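Local coordinates for interphotoreceptor retinoid-binding protein (Xenopus laevis, PDB 1J7X) that probably binds and carries retinoids between the photoreceptors and the pigment epithelium of the retina, as a unit of interphotoreceptor retinoid-binding protein, at residues A[91-101]-A[125-133]; A[147-158]-A[212-223]. All blocks are in the same frame, centred on the assembly; numbering follows the deposited sequence.

Contact 1. Residues A[91-101]-A[125-133]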
loop_
_atom_site.group_PDB
_atom_site.type_symbol
_atom_site.label_atom_id
_atom_site.label_comp_id
_atom_site.label_asym_id
_atom_site.label_seq_id
_atom_site.Cartn_x
_atom_site.Cartn_y
_atom_site.Cartn_z
ATOM N N LEU A 91 15.430 23.850 2.122
ATOM C CA LEU A 91 14.574 22.802 2.650
ATOM C C LEU A 91 13.130 23.291 2.646
ATOM O O LEU A 91 12.256 22.536 2.256
ATOM C CB LEU A 91 15.010 22.421 4.089
ATOM C CG LEU A 91 16.234 21.546 4.159
ATOM C CD1 LEU A 91 16.729 21.316 5.608
ATOM C CD2 LEU A 91 15.960 20.247 3.537
ATOM N N GLN A 92 12.863 24.521 3.163
ATOM C CA GLN A 92 11.441 25.010 3.203
ATOM C C GLN A 92 10.916 25.105 1.782
ATOM O O GLN A 92 9.790 24.701 1.506
ATOM C CB GLN A 92 11.340 26.416 3.901
ATOM C CG GLN A 92 9.930 26.892 4.038
ATOM C CD GLN A 92 9.104 25.998 4.977
ATOM O OE1 GLN A 92 9.340 25.981 6.206
ATOM N NE2 GLN A 92 8.251 25.090 4.360
ATOM N N ALA A 93 11.780 25.537 0.857
ATOM C CA ALA A 93 11.377 25.688 -0.536
ATOM C C ALA A 93 10.992 24.307 -1.139
ATOM O O ALA A 93 9.986 24.212 -1.875
ATOM C CB ALA A 93 12.502 26.277 -1.330
ATOM N N LEU A 94 11.801 23.272 -0.847
ATOM C CA LEU A 94 11.551 21.920 -1.307
ATOM C C LEU A 94 10.209 21.387 -0.749
ATOM O O LEU A 94 9.332 20.860 -1.479
ATOM C CB LEU A 94 12.657 21.086 -0.853
ATOM C CG LEU A 94 12.565 19.581 -1.263
ATOM C CD1 LEU A 94 12.396 19.464 -2.775
ATOM C CD2 LEU A 94 13.753 18.787 -0.757
ATOM N N VAL A 95 10.051 21.550 0.557
ATOM C CA VAL A 95 8.831 21.106 1.228
ATOM C C VAL A 95 7.642 21.823 0.528
ATOM O O VAL A 95 6.569 21.208 0.305
ATOM C CB VAL A 95 8.869 21.353 2.714
ATOM C CG1 VAL A 95 7.452 21.262 3.324
ATOM C CG2 VAL A 95 9.842 20.361 3.371
ATOM N N ASN A 96 7.828 23.107 0.194
ATOM C CA ASN A 96 6.738 23.893 -0.408
ATOM C C ASN A 96 6.327 23.377 -1.789
ATOM O O ASN A 96 5.231 23.613 -2.245
ATOM C CB ASN A 96 7.098 25.417 -0.522
ATOM C CG ASN A 96 6.999 26.180 0.840
ATOM O OD1 ASN A 96 6.363 25.677 1.760
ATOM N ND2 ASN A 96 7.758 27.269 0.993
ATOM N N THR A 97 7.217 22.705 -2.431
ATOM C CA THR A 97 6.871 22.146 -3.739
ATOM C C THR A 97 6.449 20.661 -3.678
ATOM O O THR A 97 5.796 20.172 -4.565
ATOM C CB THR A 97 8.005 22.263 -4.753
ATOM O OG1 THR A 97 9.165 21.704 -4.262
ATOM C CG2 THR A 97 8.412 23.672 -5.053
ATOM N N VAL A 98 6.839 19.951 -2.629
ATOM C CA VAL A 98 6.446 18.565 -2.427
ATOM C C VAL A 98 5.008 18.487 -1.983
ATOM O O VAL A 98 4.258 17.577 -2.383
ATOM C CB VAL A 98 7.317 17.834 -1.395
ATOM C CG1 VAL A 98 6.691 16.507 -0.983
ATOM C CG2 VAL A 98 8.694 17.673 -1.891
ATOM N N PHE A 99 4.596 19.399 -1.132
ATOM C CA PHE A 99 3.202 19.417 -0.577
ATOM C C PHE A 99 2.437 20.616 -1.028
ATOM O O PHE A 99 2.857 21.728 -0.712
ATOM C CB PHE A 99 3.216 19.391 0.924
ATOM C CG PHE A 99 3.976 18.258 1.543
ATOM C CD1 PHE A 99 3.333 17.023 1.779
ATOM C CD2 PHE A 99 5.298 18.316 1.831
ATOM C CE1 PHE A 99 4.031 16.039 2.280
ATOM C CE2 PHE A 99 5.981 17.338 2.380
ATOM C CZ PHE A 99 5.326 16.161 2.679
ATOM N N LYS A 100 1.324 20.442 -1.741
ATOM C CA LYS A 100 0.432 21.506 -2.180
ATOM C C LYS A 100 -0.737 21.575 -1.222
ATOM O O LYS A 100 -1.488 20.584 -1.065
ATOM C CB LYS A 100 -0.046 21.227 -3.589
ATOM C CG LYS A 100 -1.175 22.146 -4.106
ATOM C CD LYS A 100 -1.689 21.656 -5.484
ATOM C CE LYS A 100 -2.574 22.637 -6.164
ATOM N NZ LYS A 100 -3.821 22.939 -5.451
ATOM N N VAL A 101 -0.878 22.714 -0.559
ATOM C CA VAL A 101 -1.908 22.900 0.394
ATOM C C VAL A 101 -2.774 24.117 0.017
ATOM O O VAL A 101 -2.154 25.207 -0.213
ATOM C CB VAL A 101 -1.326 23.144 1.766
ATOM C CG1 VAL A 101 -2.385 23.266 2.814
ATOM C CG2 VAL A 101 -0.351 22.022 2.091
ATOM N N LEU A 125 12.841 16.819 6.929
ATOM C CA LEU A 125 11.840 17.781 6.434
ATOM C C LEU A 125 10.768 18.140 7.409
ATOM O O LEU A 125 10.102 19.179 7.243
ATOM C CB LEU A 125 11.178 17.274 5.178
ATOM C CG LEU A 125 11.992 16.800 4.012
ATOM C CD1 LEU A 125 11.087 16.289 2.922
ATOM C CD2 LEU A 125 12.777 17.982 3.491
ATOM N N ALA A 126 10.659 17.394 8.513
ATOM C CA ALA A 126 9.531 17.607 9.470
ATOM C C ALA A 126 9.330 19.031 9.947
ATOM O O ALA A 126 8.210 19.466 9.930
ATOM C CB ALA A 126 9.650 16.689 10.683
ATOM N N PRO A 127 10.379 19.739 10.352
ATOM C CA PRO A 127 10.226 21.105 10.850
ATOM C C PRO A 127 9.578 22.040 9.817
ATOM O O PRO A 127 8.867 22.897 10.154
ATOM C CB PRO A 127 11.693 21.523 11.179
ATOM C CG PRO A 127 12.319 20.247 11.488
ATOM C CD PRO A 127 11.775 19.319 10.479
ATOM N N PHE A 128 9.818 21.783 8.582
ATOM C CA PHE A 128 9.321 22.626 7.469
ATOM C C PHE A 128 7.917 22.193 7.107
ATOM O O PHE A 128 7.127 23.068 6.638
ATOM C CB PHE A 128 10.294 22.500 6.293
ATOM C CG PHE A 128 11.757 22.838 6.738
ATOM C CD1 PHE A 128 12.123 24.140 6.961
ATOM C CD2 PHE A 128 12.642 21.861 6.997
ATOM C CE1 PHE A 128 13.464 24.488 7.397
ATOM C CE2 PHE A 128 13.974 22.151 7.476
ATOM C CZ PHE A 128 14.362 23.470 7.664
ATOM N N ILE A 129 7.631 20.888 7.267
ATOM C CA ILE A 129 6.301 20.382 6.973
ATOM C C ILE A 129 5.299 21.001 7.945
ATOM O O ILE A 129 4.083 21.282 7.626
ATOM C CB ILE A 129 6.233 18.849 7.014
ATOM C CG1 ILE A 129 7.112 18.373 5.946
ATOM C CG2 ILE A 129 4.774 18.445 6.766
ATOM C CD1 ILE A 129 7.252 16.850 6.008
ATOM N N VAL A 130 5.803 21.336 9.111
ATOM C CA VAL A 130 4.938 22.045 10.049
ATOM C C VAL A 130 4.332 23.317 9.464
ATOM O O VAL A 130 3.126 23.628 9.670
ATOM C CB VAL A 130 5.689 22.420 11.340
ATOM C CG1 VAL A 130 4.864 23.359 12.181
ATOM C CG2 VAL A 130 6.088 21.176 12.145
ATOM N N ASN A 131 5.182 24.092 8.776
ATOM C CA ASN A 131 4.780 25.360 8.214
ATOM C C ASN A 131 3.935 25.154 6.943
ATOM O O ASN A 131 2.986 25.860 6.701
ATOM C CB ASN A 131 6.037 26.169 7.809
ATOM C CG ASN A 131 6.847 26.582 9.004
ATOM O OD1 ASN A 131 6.263 26.900 10.043
ATOM N ND2 ASN A 131 8.195 26.595 8.867
ATOM N N THR A 132 4.297 24.173 6.106
ATOM C CA THR A 132 3.562 23.996 4.836
ATOM C C THR A 132 2.211 23.291 5.007
ATOM O O THR A 132 1.216 23.629 4.356
ATOM C CB THR A 132 4.450 23.255 3.922
ATOM O OG1 THR A 132 5.667 24.000 3.751
ATOM C CG2 THR A 132 3.901 23.066 2.461
ATOM N N VAL A 133 2.158 22.353 5.884
ATOM C CA VAL A 133 0.964 21.489 5.958
ATOM C C VAL A 133 0.214 21.635 7.244
ATOM O O VAL A 133 -0.849 22.146 7.238
ATOM C CB VAL A 133 1.337 20.030 5.771
ATOM C CG1 VAL A 133 0.073 19.122 5.879
ATOM C CG2 VAL A 133 2.013 19.853 4.490
#
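Gln-92 sends CG opposite its own backbone N (chi1 -176°) and then bends at chi2, which brings its carboxamide over to helix 119-137, where it meets Phe-128, Asn-131 and Thr-132. The segments 91-98 and 125-133 of helices 88-98 and 119-137 cross at -54°, with closest axis approach 9.0 Å, and Val-95 is the knob in a hole formed by Leu-125, Phe-128, Ile-129 and Thr-132. Its CG2 touches Phe-128 CB at 3.6 Å, while CG1 faces Thr-132. Phe-128 lays one ring face against Leu-91, whose CB stands 3.8 Å from the ring centroid in a CH-pi contact. OE1 of Gln-92 lies in plane at the edge of this ring and accepts a nearly straight bond (173°) from Asn-131 ND2. The amide's other end, NE2, donates to Phe-128 O from above the carbonyl plane; that oxygen also takes the helical bond from Thr-132 N. Beyond the helix end, Phe-99 and Val-101 extend the apolar seam over Val-133, and both Val-101 and Val-133 reach Leu-111 of strand 108-112. On the polar flank, Thr-132 OG1 donates to Asn-96 OD1 at 2.7 Å, nearly along the C=O axis.

Contact 2. Residues A[147-158]-A[212-223]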
loop_
_atom_site.group_PDB
_atom_site.type_symbol
_atom_site.label_atom_id
_atom_site.label_comp_id
_atom_site.label_asym_id
_atom_site.label_seq_id
_atom_site.Cartn_x
_atom_site.Cartn_y
_atom_site.Cartn_z
ATOM N N LEU A 147 -4.410 11.702 -3.285
ATOM C CA LEU A 147 -3.373 10.804 -3.628
ATOM C C LEU A 147 -3.499 10.242 -5.011
ATOM O O LEU A 147 -2.878 9.208 -5.384
ATOM C CB LEU A 147 -3.392 9.618 -2.609
ATOM C CG LEU A 147 -3.172 10.021 -1.201
ATOM C CD1 LEU A 147 -3.297 8.665 -0.166
ATOM C CD2 LEU A 147 -1.902 10.789 -0.997
ATOM N N ARG A 148 -4.354 10.873 -5.782
ATOM C CA ARG A 148 -4.564 10.437 -7.156
ATOM C C ARG A 148 -3.311 10.390 -7.985
ATOM O O ARG A 148 -3.280 9.637 -8.960
ATOM C CB ARG A 148 -5.617 11.303 -7.925
ATOM C CG ARG A 148 -7.020 11.124 -7.352
ATOM C CD ARG A 148 -8.018 12.127 -7.967
ATOM N NE ARG A 148 -7.670 13.484 -7.651
ATOM C CZ ARG A 148 -8.308 14.553 -8.138
ATOM N NH1 ARG A 148 -9.406 14.366 -8.872
ATOM N NH2 ARG A 148 -7.929 15.776 -7.780
ATOM N N TYR A 149 -2.306 11.213 -7.676
ATOM C CA TYR A 149 -1.080 11.237 -8.426
ATOM C C TYR A 149 0.096 10.688 -7.671
ATOM O O TYR A 149 1.235 10.893 -8.040
ATOM C CB TYR A 149 -0.830 12.759 -8.811
ATOM C CG TYR A 149 -2.100 13.424 -9.312
ATOM C CD1 TYR A 149 -2.543 13.185 -10.557
ATOM C CD2 TYR A 149 -2.934 14.149 -8.441
ATOM C CE1 TYR A 149 -3.745 13.730 -11.022
ATOM C CE2 TYR A 149 -4.128 14.692 -8.877
ATOM C CZ TYR A 149 -4.509 14.513 -10.196
ATOM O OH TYR A 149 -5.758 14.965 -10.621
ATOM N N ASN A 150 -0.192 9.986 -6.552
ATOM C CA ASN A 150 0.824 9.532 -5.642
ATOM C C ASN A 150 1.177 8.099 -5.873
ATOM O O ASN A 150 0.441 7.154 -5.596
ATOM C CB ASN A 150 0.434 9.851 -4.272
ATOM C CG ASN A 150 1.532 9.688 -3.235
ATOM O OD1 ASN A 150 2.398 8.790 -3.289
ATOM N ND2 ASN A 150 1.524 10.570 -2.235
ATOM N N VAL A 151 2.355 7.953 -6.479
ATOM C CA VAL A 151 2.901 6.653 -6.852
ATOM C C VAL A 151 3.707 6.025 -5.740
ATOM O O VAL A 151 4.268 4.947 -5.828
ATOM C CB VAL A 151 3.813 6.802 -8.098
ATOM C CG1 VAL A 151 2.934 7.317 -9.233
ATOM C CG2 VAL A 151 5.069 7.647 -7.791
ATOM N N GLY A 152 3.528 6.553 -4.537
ATOM C CA GLY A 152 4.089 5.969 -3.329
ATOM C C GLY A 152 5.588 6.110 -3.174
ATOM O O GLY A 152 6.209 7.263 -3.268
ATOM N N GLY A 153 6.162 5.007 -2.787
ATOM C CA GLY A 153 7.602 4.848 -2.387
ATOM C C GLY A 153 7.700 3.933 -1.215
ATOM O O GLY A 153 6.858 3.007 -1.010
ATOM N N SER A 154 8.676 4.202 -0.322
ATOM C CA SER A 154 8.886 3.451 0.890
ATOM C C SER A 154 7.711 3.674 1.841
ATOM O O SER A 154 7.112 4.782 1.856
ATOM C CB SER A 154 10.131 3.992 1.576
ATOM O OG SER A 154 10.167 3.521 2.947
ATOM N N SER A 155 7.363 2.642 2.610
ATOM C CA SER A 155 6.262 2.738 3.584
ATOM C C SER A 155 6.781 3.133 4.940
ATOM O O SER A 155 6.005 3.174 5.879
ATOM C CB SER A 155 5.446 1.396 3.696
ATOM O OG SER A 155 4.985 1.150 2.373
ATOM N N THR A 156 8.070 3.356 5.073
ATOM C CA THR A 156 8.646 3.617 6.437
ATOM C C THR A 156 8.070 4.794 7.205
ATOM O O THR A 156 8.006 4.766 8.404
ATOM C CB THR A 156 10.205 3.773 6.392
ATOM O OG1 THR A 156 10.609 4.864 5.542
ATOM C CG2 THR A 156 10.883 2.508 5.842
ATOM N N ALA A 157 7.557 5.796 6.483
ATOM C CA ALA A 157 6.919 6.970 7.146
ATOM C C ALA A 157 5.428 6.896 7.249
ATOM O O ALA A 157 4.823 7.777 7.771
ATOM C CB ALA A 157 7.280 8.228 6.437
ATOM N N VAL A 158 4.788 5.786 6.806
ATOM C CA VAL A 158 3.359 5.716 6.903
ATOM C C VAL A 158 2.810 5.811 8.317
ATOM O O VAL A 158 1.836 6.490 8.559
ATOM C CB VAL A 158 2.880 4.511 6.100
ATOM C CG1 VAL A 158 1.435 4.284 6.227
ATOM C CG2 VAL A 158 3.137 4.716 4.582
ATOM N N GLN A 212 -3.516 4.974 -10.543
ATOM C CA GLN A 212 -2.087 5.194 -10.450
ATOM C C GLN A 212 -1.575 5.197 -8.988
ATOM O O GLN A 212 -0.400 5.024 -8.749
ATOM C CB GLN A 212 -1.659 6.494 -11.111
ATOM C CG GLN A 212 -1.962 6.489 -12.605
ATOM C CD GLN A 212 -2.036 7.907 -13.171
ATOM O OE1 GLN A 212 -1.253 8.772 -12.752
ATOM N NE2 GLN A 212 -3.004 8.163 -14.106
ATOM N N THR A 213 -2.435 5.384 -8.008
ATOM C CA THR A 213 -1.995 5.368 -6.598
ATOM C C THR A 213 -1.295 4.063 -6.268
ATOM O O THR A 213 -1.836 2.957 -6.579
ATOM C CB THR A 213 -3.201 5.582 -5.704
ATOM O OG1 THR A 213 -3.950 6.754 -6.150
ATOM C CG2 THR A 213 -2.815 5.724 -4.165
ATOM N N ALA A 214 -0.085 4.103 -5.708
ATOM C CA ALA A 214 0.735 2.920 -5.547
ATOM C C ALA A 214 1.468 2.820 -4.219
ATOM O O ALA A 214 1.679 3.845 -3.553
ATOM C CB ALA A 214 1.734 2.834 -6.660
ATOM N N THR A 215 1.978 1.625 -3.983
ATOM C CA THR A 215 2.708 1.229 -2.783
ATOM C C THR A 215 2.286 1.948 -1.486
ATOM O O THR A 215 1.130 1.873 -1.044
ATOM C CB THR A 215 4.242 1.389 -3.090
ATOM O OG1 THR A 215 4.570 2.706 -3.579
ATOM C CG2 THR A 215 4.672 0.538 -4.308
ATOM N N ALA A 216 3.256 2.712 -0.965
ATOM C CA ALA A 216 3.027 3.391 0.318
ATOM C C ALA A 216 1.737 4.181 0.326
ATOM O O ALA A 216 1.082 4.368 1.364
ATOM C CB ALA A 216 4.163 4.275 0.704
ATOM N N ALA A 217 1.369 4.809 -0.833
ATOM C CA ALA A 217 0.116 5.575 -0.890
ATOM C C ALA A 217 -1.114 4.685 -0.686
ATOM O O ALA A 217 -2.084 5.114 -0.101
ATOM C CB ALA A 217 0.050 6.387 -2.208
ATOM N N GLU A 218 -1.059 3.495 -1.263
ATOM C CA GLU A 218 -2.158 2.530 -1.089
ATOM C C GLU A 218 -2.300 2.074 0.383
ATOM O O GLU A 218 -3.353 2.028 0.916
ATOM C CB GLU A 218 -1.907 1.318 -2.015
ATOM C CG GLU A 218 -1.903 1.637 -3.503
ATOM C CD GLU A 218 -1.755 0.366 -4.387
ATOM O OE1 GLU A 218 -2.814 -0.413 -4.547
ATOM O OE2 GLU A 218 -0.635 0.074 -4.855
ATOM N N GLU A 219 -1.125 1.863 0.994
ATOM C CA GLU A 219 -1.082 1.468 2.402
ATOM C C GLU A 219 -1.668 2.492 3.251
ATOM O O GLU A 219 -2.493 2.207 4.122
ATOM C CB GLU A 219 0.307 1.125 2.859
ATOM C CG GLU A 219 0.760 -0.244 2.399
ATOM C CD GLU A 219 2.179 -0.655 2.934
ATOM O OE1 GLU A 219 2.538 -0.206 4.041
ATOM O OE2 GLU A 219 2.868 -1.453 2.185
ATOM N N PHE A 220 -1.317 3.750 2.962
ATOM C CA PHE A 220 -1.886 4.928 3.728
ATOM C C PHE A 220 -3.361 5.009 3.585
ATOM O O PHE A 220 -4.129 5.142 4.606
ATOM C CB PHE A 220 -1.200 6.260 3.332
ATOM C CG PHE A 220 -1.735 7.422 4.044
ATOM C CD1 PHE A 220 -1.287 7.767 5.253
ATOM C CD2 PHE A 220 -2.711 8.245 3.450
ATOM C CE1 PHE A 220 -1.944 8.832 5.963
ATOM C CE2 PHE A 220 -3.205 9.295 4.079
ATOM C CZ PHE A 220 -2.835 9.600 5.327
ATOM N N ALA A 221 -3.823 4.931 2.326
ATOM C CA ALA A 221 -5.272 5.000 2.040
ATOM C C ALA A 221 -6.033 3.801 2.725
ATOM O O ALA A 221 -7.114 3.930 3.356
ATOM C CB ALA A 221 -5.594 4.983 0.534
ATOM N N TYR A 222 -5.440 2.650 2.505
ATOM C CA TYR A 222 -6.045 1.400 3.103
ATOM C C TYR A 222 -6.210 1.517 4.633
ATOM O O TYR A 222 -7.293 1.275 5.204
ATOM C CB TYR A 222 -5.223 0.176 2.731
ATOM C CG TYR A 222 -5.832 -1.089 3.252
ATOM C CD1 TYR A 222 -6.889 -1.711 2.610
ATOM C CD2 TYR A 222 -5.393 -1.589 4.469
ATOM C CE1 TYR A 222 -7.486 -2.904 3.199
ATOM C CE2 TYR A 222 -6.020 -2.730 5.065
ATOM C CZ TYR A 222 -7.037 -3.380 4.378
ATOM O OH TYR A 222 -7.641 -4.486 4.926
ATOM N N LEU A 223 -5.109 1.958 5.246
ATOM C CA LEU A 223 -5.082 2.131 6.705
ATOM C C LEU A 223 -6.011 3.185 7.218
ATOM O O LEU A 223 -6.780 2.976 8.226
ATOM C CB LEU A 223 -3.641 2.344 7.181
ATOM C CG LEU A 223 -2.836 1.085 7.051
ATOM C CD1 LEU A 223 -1.417 1.459 7.378
ATOM C CD2 LEU A 223 -3.322 -0.076 8.047
#
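Leu-147 and Phe-220 meet at about a right angle, with Leu-147 CD1 at the ring edge, 3.7 Å from Phe-220 CD2. This pair belongs to a seam between the loop after strand 142-146 and the start of helix 216-226, in the alpha/beta core of a ClpP/crotonase-like domain. Val-158 rests CG2 on Ala-216 CB and crosses Leu-223 obliquely with CG1. Where the loop passes the N-terminal end of the helix, small groups let the backbones come close. Ala-217 CB lies beside Asn-150, whose backbone O accepts from Ala-214 N in the carbonyl plane, 3.1 Å away, while its OD1 closes an Asx turn onto Gly-152 N. Gly-152 CA sits 3.2 Å from Ala-214 O, leaving no room for a side chain. Thr-215 places OG1 between its backbone N and carbonyl carbon (chi1 53°), where Thr-215 OG1 accepts a hydrogen bond from Gly-153 N at 2.9 Å. The carboxylate of Glu-219 approaches Ser-155, its OE1 3.3 Å from Ser-155 OG, and the same side chain packs on Phe-263. Were Glu-219 an alanine, the loss of its carboxylate would probably open a gap beside Ser-155 and Phe-263 and leave the serine hydroxyl without its acidic neighbour. Backbone bonds at Asn-150 and Gly-153, together with the side-chain-free Gly-152, imply that the loop's path depends on steric fit as well as on hydrogen bonding.

In the fold
Contact 2 is the core contact, its centre about 5 Å from that of the chain and largely buried; contact 1, its centre about 23 Å from it, is only partly buried. The contact centres are about 18 Å apart and they do not touch. The two share no helix or strand, yet both adjoin the mixed sheet: contact 1 includes the start of strand 100-104, one of the two outermost strands, and touches strand 108-112, while contact 2 lies at the ends of strands 142-146 and 204-209. Phe-113 provides a link, its ring meeting Phe-99 and its backbone O accepting from Asn-150. Contact 1 joins two helices and a strand start through apolar side chains with an amide-hydroxyl flank; contact 2 fits a loop to a helix start with small residues and backbone bonds.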